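Local coordinates for protein S-adenosylmethionine dependent methyltransferase (Mesorhizobium loti, PDB 3BKW) that probably transfers methyl groups from S-adenosylmethionine to an acceptor not yet identified, at residues E121-L126 with H190-G195; I169-Y172 with P177-T180; K179-W182 with V188-H191. All coordinates share one frame; numbering follows the deposited sequence. Where two conformers were deposited one is given.

Contact 1: E121-L126 with H190-G195; sequences EDVARL and HHRTVG. With EDO (1,2-ethanediol), chain D; EDO (1,2-ethanediol), chain C; EDO (1,2-ethanediol), chain E.
E121 packs over one face of the H190 imidazole: its CA sits 3.7 Å from the ring centroid and only 5° off the ring normal, a CH-pi contact made by the backbone carbon itself. From there the side chain runs on across the ring, bringing CB to 3.6 Å from H190 CE1. The second meeting is at R192, whose guanidinium is covered on one face by V123, with V123 CG1 and R192 NE 3.5 Å apart, while the carbonyl oxygen of H190 lies farther off over the opposite face. A bend at chi3 (-78°) turns the R192 head back toward the 121-126 segment. E121 O comes to the edge of the group, 3.0 Å from R192 NH1, and R192 NH2 donates to V120 O, so successive carbonyls of the turn before helix 123-133 face the arginine.

Two ethanediol molecules, probably from the crystallisation liquor, fill in around these groups. R192 NE donates to O1 of one at 2.8 Å, and the same molecule's O2 donates to H190 O; the other meets H190 ND1 through its O2 at 2.8 Å in the ring plane and bonds H191 O. Farther out, D122 N-caps helix 123-133 through a weak bond from R125 N to D122 OD1. Beyond R192, T193 holds the N-cap position of helix 194-203, its own amide bonded to E175. The contact thus joins the turn leading into helix 123-133 to the end of strand 189-191, in a fold whose 3-2-1-4-5-7-6 strand order is the signature of class I methyltransferases.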
ATOM      1  N   GLU A 121      15.659  10.862   6.062  1.00 27.12           N
ATOM      2  CA  GLU A 121      14.870  11.950   5.489  0.50 27.74           C
ATOM      3  C   GLU A 121      14.669  11.788   3.987  1.00 27.90           C
ATOM      4  O   GLU A 121      13.531  11.853   3.508  1.00 28.62           O
ATOM      5  CB  GLU A 121      15.494  13.314   5.793  0.50 27.98           C
ATOM      6  CG  GLU A 121      14.600  14.490   5.408  0.50 28.58           C
ATOM      7  CD  GLU A 121      15.071  15.828   5.963  0.50 30.79           C
ATOM      8  OE1 GLU A 121      16.268  15.980   6.290  0.50 36.44           O
ATOM      9  OE2 GLU A 121      14.219  16.739   6.061  0.50 39.73           O
ATOM     10  N   ASP A 122      15.772  11.592   3.260  1.00 28.46           N
ATOM     11  CA  ASP A 122      15.736  11.434   1.795  1.00 28.80           C
ATOM     12  C   ASP A 122      15.761   9.942   1.468  1.00 28.66           C
ATOM     13  O   ASP A 122      16.779   9.390   1.033  1.00 26.56           O
ATOM     14  CB  ASP A 122      16.897  12.212   1.158  1.00 31.44           C
ATOM     15  CG  ASP A 122      16.791  12.306  -0.360  1.00 29.93           C
ATOM     16  OD1 ASP A 122      15.852  11.722  -0.952  1.00 29.72           O
ATOM     17  OD2 ASP A 122      17.670  12.981  -0.942  1.00 31.13           O
ATOM     18  N   VAL A 123      14.612   9.298   1.654  1.00 27.17           N
ATOM     19  CA  VAL A 123      14.534   7.848   1.479  1.00 27.77           C
ATOM     20  C   VAL A 123      14.676   7.452   0.012  1.00 27.85           C
ATOM     21  O   VAL A 123      15.239   6.406  -0.275  1.00 28.03           O
ATOM     22  CB  VAL A 123      13.284   7.245   2.151  1.00 28.63           C
ATOM     23  CG1 VAL A 123      12.023   7.469   1.334  1.00 30.74           C
ATOM     24  CG2 VAL A 123      13.514   5.782   2.432  1.00 30.43           C
ATOM     25  N   ALA A 124      14.182   8.296  -0.902  1.00 28.07           N
ATOM     26  CA  ALA A 124      14.313   8.048  -2.346  1.00 28.55           C
ATOM     27  C   ALA A 124      15.780   7.916  -2.770  1.00 25.76           C
ATOM     28  O   ALA A 124      16.120   7.006  -3.543  1.00 25.73           O
ATOM     29  CB  ALA A 124      13.601   9.118  -3.178  1.00 29.71           C
ATOM     30  N   ARG A 125      16.647   8.759  -2.210  1.00 25.05           N
ATOM     31  CA  ARG A 125      18.095   8.684  -2.467  0.50 24.38           C
ATOM     32  C   ARG A 125      18.627   7.322  -2.030  1.00 25.26           C
ATOM     33  O   ARG A 125      19.359   6.657  -2.767  1.00 26.47           O
ATOM     34  CB  ARG A 125      18.840   9.824  -1.766  0.50 24.43           C
ATOM     35  CG  ARG A 125      20.347   9.824  -1.945  0.50 24.72           C
ATOM     36  CD  ARG A 125      20.950  11.059  -1.312  0.50 30.11           C
ATOM     37  NE  ARG A 125      22.383  11.226  -1.586  0.50 40.57           N
ATOM     38  CZ  ARG A 125      23.391  10.627  -0.942  0.50 43.46           C
ATOM     39  NH1 ARG A 125      23.179   9.739   0.036  0.50 48.90           N
ATOM     40  NH2 ARG A 125      24.648  10.903  -1.305  0.50 42.39           N
ATOM     41  N   LEU A 126      18.246   6.909  -0.824  1.00 25.20           N
ATOM     42  CA  LEU A 126      18.635   5.586  -0.306  1.00 26.01           C
ATOM     43  C   LEU A 126      18.133   4.458  -1.227  1.00 26.55           C
ATOM     44  O   LEU A 126      18.890   3.541  -1.532  1.00 26.28           O
ATOM     45  CB  LEU A 126      18.190   5.407   1.156  1.00 27.51           C
ATOM     46  CG  LEU A 126      18.547   4.081   1.834  1.00 27.34           C
ATOM     47  CD1 LEU A 126      18.773   4.255   3.358  1.00 31.02           C
ATOM     48  CD2 LEU A 126      17.495   2.994   1.558  1.00 29.05           C
ATOM     49  N   HIS A 190      10.241  10.065   9.958  1.00 31.15           N
ATOM     50  CA  HIS A 190       9.715  10.717   8.764  1.00 29.90           C
ATOM     51  C   HIS A 190       8.466  10.031   8.318  1.00 29.19           C
ATOM     52  O   HIS A 190       8.487   8.890   7.861  1.00 28.96           O
ATOM     53  CB  HIS A 190      10.800  10.728   7.697  1.00 29.25           C
ATOM     54  CG  HIS A 190      11.979  11.528   8.134  1.00 27.37           C
ATOM     55  ND1 HIS A 190      12.031  12.900   8.017  1.00 33.73           N
ATOM     56  CD2 HIS A 190      13.071  11.170   8.846  1.00 28.87           C
ATOM     57  CE1 HIS A 190      13.152  13.338   8.555  1.00 32.89           C
ATOM     58  NE2 HIS A 190      13.803  12.308   9.063  1.00 33.47           N
ATOM     59  N   HIS A 191       7.359  10.754   8.488  1.00 28.55           N
ATOM     60  CA  HIS A 191       6.061  10.261   8.137  1.00 28.10           C
ATOM     61  C   HIS A 191       5.869  10.365   6.642  1.00 27.89           C
ATOM     62  O   HIS A 191       5.962  11.457   6.067  1.00 29.52           O
ATOM     63  CB  HIS A 191       4.954  11.024   8.854  1.00 28.72           C
ATOM     64  CG  HIS A 191       3.591  10.594   8.437  1.00 27.01           C
ATOM     65  ND1 HIS A 191       3.085   9.335   8.699  1.00 27.52           N
ATOM     66  CD2 HIS A 191       2.630  11.252   7.753  1.00 27.63           C
ATOM     67  CE1 HIS A 191       1.868   9.250   8.192  1.00 28.15           C
ATOM     68  NE2 HIS A 191       1.570  10.394   7.610  1.00 26.47           N
ATOM     69  N   ARG A 192       5.640   9.206   6.021  1.00 28.63           N
ATOM     70  CA  ARG A 192       5.373   9.096   4.590  1.00 28.23           C
ATOM     71  C   ARG A 192       4.264   8.075   4.473  1.00 27.67           C
ATOM     72  O   ARG A 192       4.329   7.023   5.128  1.00 28.36           O
ATOM     73  CB  ARG A 192       6.601   8.605   3.823  1.00 28.72           C
ATOM     74  CG  ARG A 192       7.699   9.653   3.661  1.00 29.65           C
ATOM     75  CD  ARG A 192       8.937   9.087   2.970  1.00 30.47           C
ATOM     76  NE  ARG A 192       9.779   8.278   3.867  1.00 31.08           N
ATOM     77  CZ  ARG A 192      10.929   8.658   4.453  1.00 27.17           C
ATOM     78  NH1 ARG A 192      11.485   9.849   4.234  1.00 28.64           N
ATOM     79  NH2 ARG A 192      11.568   7.775   5.225  1.00 28.47           N
ATOM     80  N   THR A 193       3.290   8.350   3.604  1.00 27.37           N
ATOM     81  CA  THR A 193       2.164   7.430   3.407  1.00 27.67           C
ATOM     82  C   THR A 193       2.659   6.157   2.691  1.00 27.18           C
ATOM     83  O   THR A 193       3.754   6.143   2.115  1.00 27.86           O
ATOM     84  CB  THR A 193       1.047   8.104   2.571  1.00 29.95           C
ATOM     85  OG1 THR A 193       1.519   8.328   1.237  1.00 30.78           O
ATOM     86  CG2 THR A 193       0.562   9.441   3.208  1.00 28.48           C
ATOM     87  N   VAL A 194       1.854   5.094   2.724  1.00 28.05           N
ATOM     88  CA  VAL A 194       2.192   3.842   2.015  1.00 28.25           C
ATOM     89  C   VAL A 194       2.409   4.148   0.519  1.00 28.00           C
ATOM     90  O   VAL A 194       3.378   3.695  -0.078  1.00 27.98           O
ATOM     91  CB  VAL A 194       1.103   2.738   2.172  1.00 28.75           C
ATOM     92  CG1 VAL A 194       1.500   1.456   1.414  1.00 30.02           C
ATOM     93  CG2 VAL A 194       0.832   2.413   3.653  1.00 28.59           C
ATOM     94  N   GLY A 195       1.506   4.921  -0.085  1.00 29.05           N
ATOM     95  CA  GLY A 195       1.646   5.291  -1.505  1.00 28.33           C
ATOM     96  C   GLY A 195       2.946   6.009  -1.807  1.00 28.19           C
ATOM     97  O   GLY A 195       3.612   5.688  -2.781  1.00 28.58           O
TER
HETATM   98  C1  EDO D 244       9.132  13.219   4.422  1.00 37.18           C
HETATM   99  O1  EDO D 244       8.362  12.498   5.381  1.00 42.12           O
HETATM  100  C2  EDO D 244      10.503  13.520   5.014  1.00 32.52           C
HETATM  101  O2  EDO D 244      10.392  14.279   6.235  1.00 24.41           O
HETATM  102  C1  EDO C 243       9.113   4.815   4.858  1.00 22.54           C
HETATM  103  O1  EDO C 243       9.046   5.586   3.639  1.00 23.12           O
HETATM  104  C2  EDO C 243       8.324   5.476   6.000  1.00 26.24           C
HETATM  105  O2  EDO C 243       9.042   6.553   6.600  1.00 25.30           O
HETATM  106  C1  EDO E 245      14.755  13.285  -3.652  1.00 36.79           C
HETATM  107  O1  EDO E 245      15.489  12.067  -3.509  1.00 28.39           O
HETATM  108  C2  EDO E 245      14.653  13.659  -5.128  1.00 42.45           C
HETATM  109  O2  EDO E 245      14.071  12.608  -5.925  1.00 39.66           O

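Contact 2: I169-Y172 with P177-T180; sequences IDRY and PRKT
R171 and R178 face each other across a wide gap, 10.8 Å between CA atoms, and R171 takes left-handed backbone angles where the loop turns after strand 165-169. Long side chains bridge that distance. R171 comes over the face of the R178 guanidinium, its NH1 above the centre of the group and 3.7 Å from R178 CZ. The two planes are inclined by 33°, which leaves R171 with one nitrogen over its neighbour rather than a whole flat face. R171 gets there by curling at chi3 (67°).

The R178 head, for its part, is ringed by main-chain oxygens. NE donates to A151 O and NH2 to V174 O, while R171 O lies 3.0 Å from R178 NH2. Such a set of carbonyl dipoles would probably offset part of the cost of two like charges, whose nearest nitrogens, R171 NH1 and R178 NH2, are 3.9 Å apart. It also holds the R178 group in a fixed orientation, as a flat platform under R171.

The loop is gripped from outside as well: R171 N bonds D232 of the second subunit, Y172 OH bonds E213 of that subunit, and I169 pairs antiparallel with one of its strands. A buried arginine satisfied by loop carbonyls here joins the loop after strand 165-169 to strand 176-178, in an excursion inserted after strand 138-145 of the Rossmann-like sheet and lying at the dimer interface.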
ATOM      1  N   ILE A 169      -6.373   8.913  14.472  1.00 29.50           N
ATOM      2  CA  ILE A 169      -5.469   9.358  13.432  1.00 30.98           C
ATOM      3  C   ILE A 169      -5.742  10.830  13.131  1.00 31.33           C
ATOM      4  O   ILE A 169      -6.892  11.246  13.080  1.00 31.97           O
ATOM      5  CB  ILE A 169      -5.691   8.503  12.128  1.00 33.68           C
ATOM      6  CG1 ILE A 169      -5.225   7.045  12.356  1.00 35.78           C
ATOM      7  CG2 ILE A 169      -4.925   9.065  10.951  1.00 38.90           C
ATOM      8  CD1 ILE A 169      -5.661   6.041  11.231  1.00 35.69           C
ATOM      9  N   ASP A 170      -4.677  11.615  13.000  1.00 27.55           N
ATOM     10  CA  ASP A 170      -4.748  12.970  12.439  1.00 27.57           C
ATOM     11  C   ASP A 170      -3.529  13.169  11.531  1.00 28.24           C
ATOM     12  O   ASP A 170      -2.522  12.438  11.638  1.00 28.82           O
ATOM     13  CB  ASP A 170      -4.814  14.072  13.504  1.00 28.80           C
ATOM     14  CG  ASP A 170      -3.512  14.216  14.266  1.00 28.17           C
ATOM     15  OD1 ASP A 170      -3.266  13.397  15.151  1.00 36.25           O
ATOM     16  OD2 ASP A 170      -2.739  15.149  13.968  1.00 40.46           O
ATOM     17  N   ARG A 171      -3.656  14.135  10.618  1.00 30.21           N
ATOM     18  CA  ARG A 171      -2.605  14.532   9.675  1.00 32.29           C
ATOM     19  C   ARG A 171      -1.934  13.376   8.906  1.00 29.76           C
ATOM     20  O   ARG A 171      -0.761  13.441   8.564  1.00 28.77           O
ATOM     21  CB  ARG A 171      -1.575  15.402  10.422  1.00 35.39           C
ATOM     22  CG  ARG A 171      -2.201  16.688  10.999  1.00 37.18           C
ATOM     23  CD  ARG A 171      -1.240  17.579  11.778  1.00 42.33           C
ATOM     24  NE  ARG A 171      -0.193  18.207  10.957  1.00 52.14           N
ATOM     25  CZ  ARG A 171       1.129  17.956  10.981  1.00 57.26           C
ATOM     26  NH1 ARG A 171       1.695  17.072  11.812  1.00 57.34           N
ATOM     27  NH2 ARG A 171       1.922  18.643  10.154  1.00 58.54           N
ATOM     28  N   TYR A 172      -2.690  12.318   8.616  1.00 28.88           N
ATOM     29  CA  TYR A 172      -2.136  11.187   7.864  1.00 27.50           C
ATOM     30  C   TYR A 172      -1.573  11.595   6.512  1.00 27.58           C
ATOM     31  O   TYR A 172      -0.552  11.044   6.074  1.00 28.74           O
ATOM     32  CB  TYR A 172      -3.186  10.102   7.680  1.00 28.18           C
ATOM     33  CG  TYR A 172      -2.699   8.835   6.995  1.00 29.34           C
ATOM     34  CD1 TYR A 172      -2.168   7.771   7.737  1.00 27.39           C
ATOM     35  CD2 TYR A 172      -2.811   8.689   5.612  1.00 27.81           C
ATOM     36  CE1 TYR A 172      -1.760   6.590   7.106  1.00 26.77           C
ATOM     37  CE2 TYR A 172      -2.412   7.518   4.967  1.00 29.84           C
ATOM     38  CZ  TYR A 172      -1.884   6.466   5.718  1.00 27.09           C
ATOM     39  OH  TYR A 172      -1.479   5.309   5.090  1.00 28.95           O
ATOM     40  N   PRO A 177       8.670  15.335   9.065  1.00 30.79           N
ATOM     41  CA  PRO A 177       9.215  14.885  10.327  1.00 31.95           C
ATOM     42  C   PRO A 177       8.192  14.859  11.457  1.00 32.47           C
ATOM     43  O   PRO A 177       7.347  15.755  11.538  1.00 32.72           O
ATOM     44  CB  PRO A 177      10.285  15.938  10.658  1.00 32.85           C
ATOM     45  CG  PRO A 177      10.527  16.674   9.458  1.00 35.11           C
ATOM     46  CD  PRO A 177       9.340  16.564   8.592  1.00 31.56           C
ATOM     47  N   ARG A 178       8.277  13.825  12.290  1.00 31.80           N
ATOM     48  CA  ARG A 178       7.472  13.702  13.491  1.00 30.90           C
ATOM     49  C   ARG A 178       8.439  13.620  14.664  1.00 29.51           C
ATOM     50  O   ARG A 178       9.411  12.851  14.629  1.00 29.66           O
ATOM     51  CB  ARG A 178       6.607  12.454  13.444  1.00 30.95           C
ATOM     52  CG  ARG A 178       5.520  12.473  12.375  1.00 32.28           C
ATOM     53  CD  ARG A 178       4.486  13.519  12.671  1.00 32.94           C
ATOM     54  NE  ARG A 178       3.241  13.323  11.932  1.00 33.13           N
ATOM     55  CZ  ARG A 178       2.979  13.741  10.692  1.00 34.46           C
ATOM     56  NH1 ARG A 178       3.905  14.342   9.940  1.00 34.62           N
ATOM     57  NH2 ARG A 178       1.771  13.505  10.184  1.00 34.29           N
ATOM     58  N   LYS A 179       8.170  14.424  15.687  1.00 30.48           N
ATOM     59  CA  LYS A 179       8.987  14.482  16.911  1.00 31.83           C
ATOM     60  C   LYS A 179       8.313  13.770  18.077  1.00 28.91           C
ATOM     61  O   LYS A 179       8.728  13.910  19.216  1.00 26.81           O
ATOM     62  CB  LYS A 179       9.283  15.941  17.247  1.00 32.49           C
ATOM     63  CG  LYS A 179      10.088  16.636  16.157  1.00 36.67           C
ATOM     64  CD  LYS A 179      10.586  17.988  16.596  1.00 39.17           C
ATOM     65  CE  LYS A 179      11.467  18.637  15.526  1.00 47.36           C
ATOM     66  NZ  LYS A 179      12.021  19.938  16.020  1.00 49.94           N
ATOM     67  N   THR A 180       7.338  12.910  17.783  1.00 28.42           N
ATOM     68  CA  THR A 180       6.565  12.227  18.821  1.00 28.65           C
ATOM     69  C   THR A 180       7.354  11.192  19.640  1.00 29.95           C
ATOM     70  O   THR A 180       6.924  10.842  20.744  1.00 30.79           O
ATOM     71  CB  THR A 180       5.281  11.643  18.209  1.00 32.26           C
ATOM     72  OG1 THR A 180       5.639  10.916  17.042  1.00 30.29           O
ATOM     73  CG2 THR A 180       4.325  12.768  17.800  1.00 34.11           C
TER

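Contact 3: K179-W182 with V188-H191; sequences KTDW and VKHH. With EDO (1,2-ethanediol), chain D; EDO (1,2-ethanediol), chain C.
V188 meets W182 at the surface end of the contact, its CG2 branch 4.1 Å from W182 CE3 and aslant to the indole. This is a light apolar touch.

K189 follows and carries the polar part. With CG held between the backbone N and the carbonyl carbon (chi1 57°) and the rest of the chain extended, the side chain reaches straight to D181, where K189 NZ donates to D181 OD2 at 2.8 Å in a salt bridge. The ammonium approaches from well above the carboxylate plane, 57° out of it. T180 lies across the lysine at about a right angle, with OG1 3.6 Å from K189 CE. The strongest polar partner of K189 NZ is E145, on a different part of the chain, so two carboxylates share one ammonium.

On the other side, a bond from W182 N to K179 O closes the turn that presents D181. An alanine in place of D181 would probably leave K189 with E145 as its main counter-charge and the ammonium freer to move. With acids from two parts of the chain, the charge of this buried lysine is likely to be stabilised, and the salt bridge to D181 ties the turn to the strand.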
ATOM      1  N   LYS A 179       8.170  14.424  15.687  1.00 30.48           N
ATOM      2  CA  LYS A 179       8.987  14.482  16.911  1.00 31.83           C
ATOM      3  C   LYS A 179       8.313  13.770  18.077  1.00 28.91           C
ATOM      4  O   LYS A 179       8.728  13.910  19.216  1.00 26.81           O
ATOM      5  CB  LYS A 179       9.283  15.941  17.247  1.00 32.49           C
ATOM      6  CG  LYS A 179      10.088  16.636  16.157  1.00 36.67           C
ATOM      7  CD  LYS A 179      10.586  17.988  16.596  1.00 39.17           C
ATOM      8  CE  LYS A 179      11.467  18.637  15.526  1.00 47.36           C
ATOM      9  NZ  LYS A 179      12.021  19.938  16.020  1.00 49.94           N
ATOM     10  N   THR A 180       7.338  12.910  17.783  1.00 28.42           N
ATOM     11  CA  THR A 180       6.565  12.227  18.821  1.00 28.65           C
ATOM     12  C   THR A 180       7.354  11.192  19.640  1.00 29.95           C
ATOM     13  O   THR A 180       6.924  10.842  20.744  1.00 30.79           O
ATOM     14  CB  THR A 180       5.281  11.643  18.209  1.00 32.26           C
ATOM     15  OG1 THR A 180       5.639  10.916  17.042  1.00 30.29           O
ATOM     16  CG2 THR A 180       4.325  12.768  17.800  1.00 34.11           C
ATOM     17  N   ASP A 181       8.500  10.722  19.120  1.00 28.08           N
ATOM     18  CA  ASP A 181       9.426   9.832  19.841  1.00 27.03           C
ATOM     19  C   ASP A 181      10.731  10.550  20.210  1.00 25.85           C
ATOM     20  O   ASP A 181      11.674   9.906  20.684  1.00 27.87           O
ATOM     21  CB  ASP A 181       9.751   8.590  19.015  1.00 27.82           C
ATOM     22  CG  ASP A 181       8.609   7.594  18.961  1.00 31.78           C
ATOM     23  OD1 ASP A 181       7.725   7.599  19.852  1.00 39.35           O
ATOM     24  OD2 ASP A 181       8.611   6.772  18.022  1.00 34.86           O
ATOM     25  N   TRP A 182      10.781  11.875  20.040  1.00 26.30           N
ATOM     26  CA  TRP A 182      11.997  12.637  20.345  1.00 26.37           C
ATOM     27  C   TRP A 182      12.351  12.586  21.826  1.00 26.69           C
ATOM     28  O   TRP A 182      13.475  12.260  22.152  1.00 24.46           O
ATOM     29  CB  TRP A 182      11.898  14.087  19.857  1.00 26.19           C
ATOM     30  CG  TRP A 182      13.068  14.912  20.262  1.00 27.23           C
ATOM     31  CD1 TRP A 182      13.079  15.887  21.220  1.00 27.53           C
ATOM     32  CD2 TRP A 182      14.419  14.787  19.802  1.00 29.26           C
ATOM     33  NE1 TRP A 182      14.340  16.406  21.353  1.00 30.45           N
ATOM     34  CE2 TRP A 182      15.186  15.751  20.503  1.00 30.21           C
ATOM     35  CE3 TRP A 182      15.052  13.976  18.853  1.00 30.60           C
ATOM     36  CZ2 TRP A 182      16.574  15.921  20.296  1.00 30.12           C
ATOM     37  CZ3 TRP A 182      16.441  14.147  18.636  1.00 31.44           C
ATOM     38  CH2 TRP A 182      17.176  15.111  19.362  1.00 31.00           C
ATOM     39  N   VAL A 188      13.978  11.486  15.404  1.00 32.88           N
ATOM     40  CA  VAL A 188      12.981  12.159  14.562  1.00 31.24           C
ATOM     41  C   VAL A 188      12.703  11.137  13.465  1.00 30.73           C
ATOM     42  O   VAL A 188      13.636  10.639  12.846  1.00 32.00           O
ATOM     43  CB  VAL A 188      13.517  13.453  13.917  1.00 32.38           C
ATOM     44  CG1 VAL A 188      12.502  14.041  12.943  1.00 31.03           C
ATOM     45  CG2 VAL A 188      13.882  14.494  14.991  1.00 31.50           C
ATOM     46  N   LYS A 189      11.433  10.816  13.273  1.00 29.73           N
ATOM     47  CA  LYS A 189      11.000   9.884  12.227  1.00 32.33           C
ATOM     48  C   LYS A 189      10.333  10.673  11.133  1.00 30.84           C
ATOM     49  O   LYS A 189       9.919  11.815  11.348  1.00 31.86           O
ATOM     50  CB  LYS A 189      10.109   8.789  12.779  1.00 34.65           C
ATOM     51  CG  LYS A 189       8.844   9.215  13.512  1.00 35.80           C
ATOM     52  CD  LYS A 189       8.274   7.987  14.206  1.00 38.23           C
ATOM     53  CE  LYS A 189       7.183   8.307  15.139  1.00 34.71           C
ATOM     54  NZ  LYS A 189       6.815   7.050  15.907  1.00 31.12           N
ATOM     55  N   HIS A 190      10.241  10.065   9.958  1.00 31.15           N
ATOM     56  CA  HIS A 190       9.715  10.717   8.764  1.00 29.90           C
ATOM     57  C   HIS A 190       8.466  10.031   8.318  1.00 29.19           C
ATOM     58  O   HIS A 190       8.487   8.890   7.861  1.00 28.96           O
ATOM     59  CB  HIS A 190      10.800  10.728   7.697  1.00 29.25           C
ATOM     60  CG  HIS A 190      11.979  11.528   8.134  1.00 27.37           C
ATOM     61  ND1 HIS A 190      12.031  12.900   8.017  1.00 33.73           N
ATOM     62  CD2 HIS A 190      13.071  11.170   8.846  1.00 28.87           C
ATOM     63  CE1 HIS A 190      13.152  13.338   8.555  1.00 32.89           C
ATOM     64  NE2 HIS A 190      13.803  12.308   9.063  1.00 33.47           N
ATOM     65  N   HIS A 191       7.359  10.754   8.488  1.00 28.55           N
ATOM     66  CA  HIS A 191       6.061  10.261   8.137  1.00 28.10           C
ATOM     67  C   HIS A 191       5.869  10.365   6.642  1.00 27.89           C
ATOM     68  O   HIS A 191       5.962  11.457   6.067  1.00 29.52           O
ATOM     69  CB  HIS A 191       4.954  11.024   8.854  1.00 28.72           C
ATOM     70  CG  HIS A 191       3.591  10.594   8.437  1.00 27.01           C
ATOM     71  ND1 HIS A 191       3.085   9.335   8.699  1.00 27.52           N
ATOM     72  CD2 HIS A 191       2.630  11.252   7.753  1.00 27.63           C
ATOM     73  CE1 HIS A 191       1.868   9.250   8.192  1.00 28.15           C
ATOM     74  NE2 HIS A 191       1.570  10.394   7.610  1.00 26.47           N
TER
HETATM   75  C1  EDO D 244       9.132  13.219   4.422  1.00 37.18           C
HETATM   76  O1  EDO D 244       8.362  12.498   5.381  1.00 42.12           O
HETATM   77  C2  EDO D 244      10.503  13.520   5.014  1.00 32.52           C
HETATM   78  O2  EDO D 244      10.392  14.279   6.235  1.00 24.41           O
HETATM   79  C1  EDO C 243       9.113   4.815   4.858  1.00 22.54           C
HETATM   80  O1  EDO C 243       9.046   5.586   3.639  1.00 23.12           O
HETATM   81  C2  EDO C 243       8.324   5.476   6.000  1.00 26.24           C
HETATM   82  O2  EDO C 243       9.042   6.553   6.600  1.00 25.30           O

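In the fold
From the N terminus, the chain builds the first strands of the Rossmann-like sheet and reaches 121-126, where contact 1 opens. It then passes through helix 123-133 and strand 138-145 into the excursion that holds the rest. Contact 2 closes a short loop there, from 169-172 to 177-180, nested inside the much longer loop of contact 1. Contact 3 starts on K179 and T180, where contact 2 ends, and closes the next short loop, over helix 182-185; its second segment overlaps that of contact 1 at H190 and H191. Strands 176-178 and 189-191 pair as a small antiparallel sheet, and strand 189-191 is tied to the 169-172 loop through H191 and Y172. Contacts 1 and 2 both reach the second subunit.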